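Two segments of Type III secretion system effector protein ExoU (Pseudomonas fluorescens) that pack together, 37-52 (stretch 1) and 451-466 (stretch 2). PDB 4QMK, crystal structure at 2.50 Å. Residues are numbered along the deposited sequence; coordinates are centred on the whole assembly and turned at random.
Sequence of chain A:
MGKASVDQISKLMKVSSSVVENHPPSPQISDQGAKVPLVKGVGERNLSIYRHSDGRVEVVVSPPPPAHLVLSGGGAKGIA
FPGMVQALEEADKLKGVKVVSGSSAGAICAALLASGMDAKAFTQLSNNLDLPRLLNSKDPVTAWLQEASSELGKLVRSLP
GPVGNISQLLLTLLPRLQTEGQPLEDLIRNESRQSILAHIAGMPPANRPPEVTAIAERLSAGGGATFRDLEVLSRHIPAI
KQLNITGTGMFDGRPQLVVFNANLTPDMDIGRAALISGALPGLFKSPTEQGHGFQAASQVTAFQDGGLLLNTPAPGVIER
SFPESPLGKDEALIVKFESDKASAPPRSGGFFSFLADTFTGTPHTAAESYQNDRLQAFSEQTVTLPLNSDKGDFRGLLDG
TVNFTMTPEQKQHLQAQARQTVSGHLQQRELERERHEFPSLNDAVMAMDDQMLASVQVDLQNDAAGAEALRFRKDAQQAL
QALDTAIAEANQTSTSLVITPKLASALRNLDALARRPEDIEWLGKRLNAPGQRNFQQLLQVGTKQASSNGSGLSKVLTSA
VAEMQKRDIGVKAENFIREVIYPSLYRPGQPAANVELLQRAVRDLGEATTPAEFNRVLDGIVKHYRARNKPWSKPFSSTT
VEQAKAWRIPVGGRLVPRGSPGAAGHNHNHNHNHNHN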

# COMPACT_ATOMS: atom_id res chain seq x y z
N PRO A 37 -16.43 -36.30 40.80
CA PRO A 37 -16.73 -35.60 39.58
C PRO A 37 -17.51 -34.36 39.90
O PRO A 37 -18.47 -34.43 40.64
N LEU A 38 -17.05 -33.22 39.38
CA LEU A 38 -17.75 -31.95 39.52
C LEU A 38 -18.58 -31.65 38.27
O LEU A 38 -19.64 -31.02 38.35
N VAL A 39 -18.09 -32.11 37.12
CA VAL A 39 -18.70 -31.87 35.81
C VAL A 39 -18.36 -33.02 34.87
O VAL A 39 -17.25 -33.54 34.89
N LYS A 40 -19.32 -33.39 34.03
CA LYS A 40 -19.15 -34.50 33.11
C LYS A 40 -19.57 -34.24 31.69
O LYS A 40 -20.65 -33.74 31.41
N GLY A 41 -18.69 -34.61 30.78
CA GLY A 41 -18.94 -34.57 29.35
C GLY A 41 -19.77 -33.41 28.89
O GLY A 41 -20.64 -33.56 28.07
N VAL A 42 -19.43 -32.23 29.36
CA VAL A 42 -20.17 -31.09 28.98
C VAL A 42 -19.68 -30.58 27.67
O VAL A 42 -18.48 -30.40 27.47
N GLY A 43 -20.63 -30.35 26.76
CA GLY A 43 -20.34 -29.74 25.47
C GLY A 43 -19.53 -30.53 24.43
O GLY A 43 -19.22 -31.71 24.59
N GLU A 44 -19.17 -29.82 23.36
CA GLU A 44 -18.51 -30.43 22.20
C GLU A 44 -17.05 -30.81 22.47
O GLU A 44 -16.41 -31.45 21.63
N ARG A 45 -16.52 -30.38 23.61
CA ARG A 45 -15.21 -30.80 24.04
C ARG A 45 -15.28 -31.82 25.14
O ARG A 45 -14.23 -32.26 25.67
N ASN A 46 -16.52 -32.25 25.41
CA ASN A 46 -16.80 -33.23 26.40
C ASN A 46 -16.02 -32.92 27.67
O ASN A 46 -15.28 -33.75 28.17
N LEU A 47 -16.17 -31.71 28.19
CA LEU A 47 -15.37 -31.28 29.27
C LEU A 47 -15.80 -31.92 30.56
O LEU A 47 -16.98 -31.85 30.90
N SER A 48 -14.84 -32.50 31.29
CA SER A 48 -15.10 -33.06 32.60
C SER A 48 -14.06 -32.54 33.60
O SER A 48 -12.90 -32.29 33.25
N ILE A 49 -14.49 -32.40 34.84
CA ILE A 49 -13.66 -31.90 35.88
C ILE A 49 -13.83 -32.73 37.13
O ILE A 49 -14.97 -32.88 37.60
N TYR A 50 -12.71 -33.26 37.66
CA TYR A 50 -12.74 -34.09 38.89
C TYR A 50 -11.84 -33.46 39.94
O TYR A 50 -10.83 -32.82 39.60
N ARG A 51 -12.18 -33.65 41.22
CA ARG A 51 -11.34 -33.17 42.31
C ARG A 51 -10.94 -34.30 43.25
O ARG A 51 -11.77 -35.11 43.66
N HIS A 52 -9.66 -34.33 43.60
CA HIS A 52 -9.13 -35.32 44.56
C HIS A 52 -9.26 -34.78 45.98
O HIS A 52 -9.75 -33.70 46.20
N GLN A 451 -16.05 -18.72 26.83
CA GLN A 451 -17.01 -19.67 26.31
C GLN A 451 -17.02 -20.97 27.11
O GLN A 451 -18.07 -21.46 27.54
N MET A 452 -15.83 -21.52 27.33
CA MET A 452 -15.68 -22.79 28.06
C MET A 452 -16.18 -22.62 29.47
O MET A 452 -16.86 -23.50 29.98
N LEU A 453 -15.87 -21.49 30.10
CA LEU A 453 -16.33 -21.26 31.47
C LEU A 453 -17.83 -21.15 31.56
O LEU A 453 -18.43 -21.68 32.49
N ALA A 454 -18.43 -20.48 30.58
CA ALA A 454 -19.90 -20.40 30.55
C ALA A 454 -20.53 -21.81 30.46
O ALA A 454 -21.59 -22.03 31.05
N SER A 455 -19.89 -22.73 29.74
CA SER A 455 -20.38 -24.11 29.60
C SER A 455 -20.60 -24.82 30.91
O SER A 455 -21.51 -25.63 31.02
N VAL A 456 -19.71 -24.58 31.87
CA VAL A 456 -19.71 -25.32 33.12
C VAL A 456 -20.10 -24.52 34.31
O VAL A 456 -20.01 -24.97 35.44
N GLN A 457 -20.55 -23.32 34.06
CA GLN A 457 -20.84 -22.37 35.11
C GLN A 457 -21.87 -22.85 36.09
O GLN A 457 -21.68 -22.65 37.31
N VAL A 458 -22.95 -23.48 35.60
CA VAL A 458 -24.02 -23.84 36.54
C VAL A 458 -23.56 -24.93 37.46
O VAL A 458 -23.75 -24.84 38.66
N ASP A 459 -22.89 -25.94 36.91
CA ASP A 459 -22.39 -27.05 37.73
C ASP A 459 -21.35 -26.57 38.75
O ASP A 459 -21.36 -26.98 39.91
N LEU A 460 -20.49 -25.66 38.32
CA LEU A 460 -19.45 -25.13 39.21
C LEU A 460 -19.94 -24.22 40.31
O LEU A 460 -19.33 -24.18 41.39
N GLN A 461 -21.05 -23.50 40.03
CA GLN A 461 -21.73 -22.66 41.05
C GLN A 461 -22.11 -23.45 42.27
O GLN A 461 -22.17 -22.90 43.35
N ASN A 462 -22.41 -24.72 42.08
CA ASN A 462 -22.82 -25.60 43.18
C ASN A 462 -21.67 -26.06 44.06
O ASN A 462 -21.88 -26.81 45.00
N ASP A 463 -20.46 -25.64 43.75
CA ASP A 463 -19.31 -25.95 44.57
C ASP A 463 -18.78 -24.64 45.14
O ASP A 463 -18.73 -23.65 44.42
N ALA A 464 -18.38 -24.61 46.42
CA ALA A 464 -17.92 -23.34 47.06
C ALA A 464 -16.69 -22.75 46.39
O ALA A 464 -16.70 -21.57 46.00
N ALA A 465 -15.65 -23.55 46.23
CA ALA A 465 -14.44 -23.10 45.51
C ALA A 465 -14.75 -22.70 44.07
O ALA A 465 -14.15 -21.77 43.53
N GLY A 466 -15.69 -23.41 43.46
CA GLY A 466 -16.12 -23.09 42.10
C GLY A 466 -16.78 -21.74 42.01
O GLY A 466 -16.58 -20.99 41.08

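When a helix lies on a β-hairpin, the side chains facing the hairpin recur every three or four residues, and the apolar seam they form is often closed by a charged pair at its margin. The packing of residues 451-466 of ExoU on the hairpin of residues 37-52 is a compact example, burying 598 Å² with both sides summed. Helix 451-461 and strand 47-51 run 46° apart, their axes approaching to 10.2 Å, which leaves room for a layer of side chains.

The series opens with Met452, which points toward the hairpin with chi1 t, chi2 t and chi3 m. Its extended chain has two neighbours: Met452 CG lies 4.1 Å from Leu47 CD2, and Met452 CE sits over one face of the Arg45 guanidinium, 4.0 Å from Arg45 CZ. The methyl thus covers a flat surface of the arginine, while Arg45 NE and NH1 are hydrogen-bonded elsewhere in the structure. Leu453 and Ala454 make no contact.

One turn on, Ser455, exposed and with chi1 m, meets Val42 (chi1 t), with Val42 CG1 3.6 Å from Ser455 O and 3.9 Å from Ser455 CB. Val456, buried and also m, occupies the middle of the seam. Val456 CG1 is 3.1 Å from Leu47 CD2, a very tight apolar approach, 3.9 Å from Val39 CG1 and 4.3 Å from Val42 CG1. One methyl therefore gathers side chains from both arms of the hairpin.

Gln457 points away and Val458 is out of reach, so the next contact comes from Asp459 (chi1 m). Asp459 CB is 3.5 Å from Val39 CG2, and the carboxylate packs too, Asp459 OD2 lying 4.0 Å from Val42 CG2. Leu460 starts sideways, but its m,t rotamer brings its end inward: Leu460 CD2 is 4.3 Å from Val39 CG2 and 4.5 Å from Leu38 CD1, and Leu460 CD1 is 4.4 Å from Ile49 CD1.

Beyond the helix the chemistry changes. Asp463, with chi1 t, points toward the hairpin and meets Arg51, whose t,t,p side chain reaches it in a two-pronged salt bridge. Arg51 NH2 donates to Asp463 OD1 at a very short 2.5 Å, and Arg51 NH1 to Asp463 OD2 at 3.0 Å. Asp463 OD2 also accepts from Gly466 N at 3.2 Å, capping the helix that begins at Ala464, so one carboxylate both caps a helix and ties it to the strand. Ala465 adds a last methyl, its CB 4.0 Å from Arg51 NH1.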

# COMPACT_ATOMS: atom_id res chain seq x y z
CB PRO A 37 -17.60 -36.60 38.79
CG PRO A 37 -18.27 -37.40 39.83
CD PRO A 37 -17.30 -37.47 40.99
CB LEU A 38 -16.74 -30.82 39.73
CG LEU A 38 -15.95 -30.81 41.04
CD1 LEU A 38 -15.00 -29.61 41.07
CD2 LEU A 38 -16.88 -30.77 42.23
CB VAL A 39 -18.13 -30.56 35.22
CG1 VAL A 39 -18.53 -30.38 33.77
CG2 VAL A 39 -18.58 -29.39 36.07
CB LYS A 40 -19.90 -35.73 33.64
CG LYS A 40 -19.26 -36.36 34.88
CD LYS A 40 -17.89 -36.97 34.59
CE LYS A 40 -17.96 -38.37 33.97
NZ LYS A 40 -18.34 -39.38 35.00
CB VAL A 42 -20.06 -29.97 30.01
CG1 VAL A 42 -20.57 -28.68 29.42
CG2 VAL A 42 -20.85 -30.34 31.24
CB GLU A 44 -18.58 -29.48 20.99
CG GLU A 44 -17.73 -28.24 21.11
CD GLU A 44 -17.76 -27.37 19.87
OE1 GLU A 44 -18.57 -27.61 18.93
OE2 GLU A 44 -16.93 -26.43 19.85
CB ARG A 45 -14.40 -29.58 24.40
CG ARG A 45 -14.22 -28.76 23.11
CD ARG A 45 -13.13 -27.77 23.18
NE ARG A 45 -11.94 -28.43 23.65
CZ ARG A 45 -10.79 -27.81 23.79
NH1 ARG A 45 -10.70 -26.55 23.37
NH2 ARG A 45 -9.73 -28.44 24.29
CB ASN A 46 -16.40 -34.58 25.89
CG ASN A 46 -17.13 -34.96 24.62
OD1 ASN A 46 -18.25 -35.45 24.66
ND2 ASN A 46 -16.47 -34.80 23.50
CB LEU A 47 -15.48 -29.78 29.41
CG LEU A 47 -14.84 -29.20 30.67
CD1 LEU A 47 -13.34 -29.26 30.52
CD2 LEU A 47 -15.28 -27.77 30.84
CB SER A 48 -15.00 -34.58 32.57
OG SER A 48 -15.99 -35.19 31.75
CB ILE A 49 -14.06 -30.48 36.24
CG1 ILE A 49 -13.98 -29.58 35.03
CG2 ILE A 49 -13.11 -29.94 37.32
CD1 ILE A 49 -14.37 -28.14 35.32
CB TYR A 50 -12.21 -35.50 38.63
CG TYR A 50 -12.92 -36.32 37.57
CD1 TYR A 50 -12.49 -36.30 36.24
CD2 TYR A 50 -13.93 -37.19 37.90
CE1 TYR A 50 -13.14 -37.04 35.26
CE2 TYR A 50 -14.57 -37.93 36.96
CZ TYR A 50 -14.18 -37.85 35.63
OH TYR A 50 -14.81 -38.64 34.70
CB ARG A 51 -12.04 -32.06 43.11
CG ARG A 51 -11.29 -31.65 44.38
CD ARG A 51 -11.70 -30.27 44.93
NE ARG A 51 -13.12 -30.26 45.16
CZ ARG A 51 -13.89 -29.20 45.00
NH1 ARG A 51 -13.40 -28.02 44.63
NH2 ARG A 51 -15.18 -29.34 45.21
CB HIS A 52 -7.66 -35.62 44.21
CG HIS A 52 -7.48 -36.29 42.89
ND1 HIS A 52 -7.26 -35.60 41.72
CD2 HIS A 52 -7.50 -37.60 42.55
CE1 HIS A 52 -7.16 -36.45 40.71
NE2 HIS A 52 -7.30 -37.67 41.19
CB GLN A 451 -16.73 -19.97 24.85
CG GLN A 451 -17.81 -20.82 24.19
CD GLN A 451 -17.64 -20.93 22.68
OE1 GLN A 451 -16.67 -21.54 22.19
NE2 GLN A 451 -18.59 -20.37 21.93
CB MET A 452 -14.22 -23.31 27.98
CG MET A 452 -13.89 -24.53 28.81
SD MET A 452 -12.26 -25.24 28.45
CE MET A 452 -12.64 -26.00 26.87
CB LEU A 453 -15.68 -20.02 32.05
CG LEU A 453 -15.95 -19.67 33.51
CD1 LEU A 453 -15.54 -20.81 34.41
CD2 LEU A 453 -15.13 -18.45 33.86
CB ALA A 454 -20.37 -19.54 29.39
CB SER A 455 -19.35 -24.99 28.89
OG SER A 455 -18.88 -24.39 27.74
CB VAL A 456 -18.31 -25.87 33.39
CG1 VAL A 456 -17.91 -26.84 32.30
CG2 VAL A 456 -17.29 -24.76 33.48
CB GLN A 457 -21.30 -21.06 34.46
CG GLN A 457 -21.40 -19.88 35.38
CD GLN A 457 -22.20 -18.74 34.77
OE1 GLN A 457 -22.26 -18.60 33.55
NE2 GLN A 457 -22.79 -17.90 35.62
CB VAL A 458 -25.41 -24.17 35.90
CG1 VAL A 458 -25.72 -23.24 34.73
CG2 VAL A 458 -25.53 -25.62 35.49
CB ASP A 459 -21.75 -28.12 36.83
CG ASP A 459 -22.73 -28.73 35.82
OD1 ASP A 459 -23.81 -29.18 36.24
OD2 ASP A 459 -22.39 -28.81 34.61
CB LEU A 460 -18.37 -24.42 38.40
CG LEU A 460 -17.46 -25.38 37.64
CD1 LEU A 460 -16.37 -24.59 36.99
CD2 LEU A 460 -16.88 -26.39 38.60
CB GLN A 461 -23.04 -22.05 40.51
CG GLN A 461 -22.92 -20.67 39.94
CD GLN A 461 -22.47 -19.66 40.98
OE1 GLN A 461 -22.96 -19.64 42.13
NE2 GLN A 461 -21.52 -18.81 40.60
CB ASN A 462 -23.59 -26.82 42.65
CG ASN A 462 -24.80 -26.43 41.84
OD1 ASN A 462 -25.49 -25.47 42.16
ND2 ASN A 462 -25.06 -27.18 40.77
CB ASP A 463 -18.25 -26.57 43.70
CG ASP A 463 -17.05 -27.04 44.50
OD1 ASP A 463 -17.24 -27.97 45.32
OD2 ASP A 463 -15.94 -26.49 44.29
CB ALA A 464 -17.67 -23.52 48.54
CB ALA A 465 -13.39 -24.16 45.52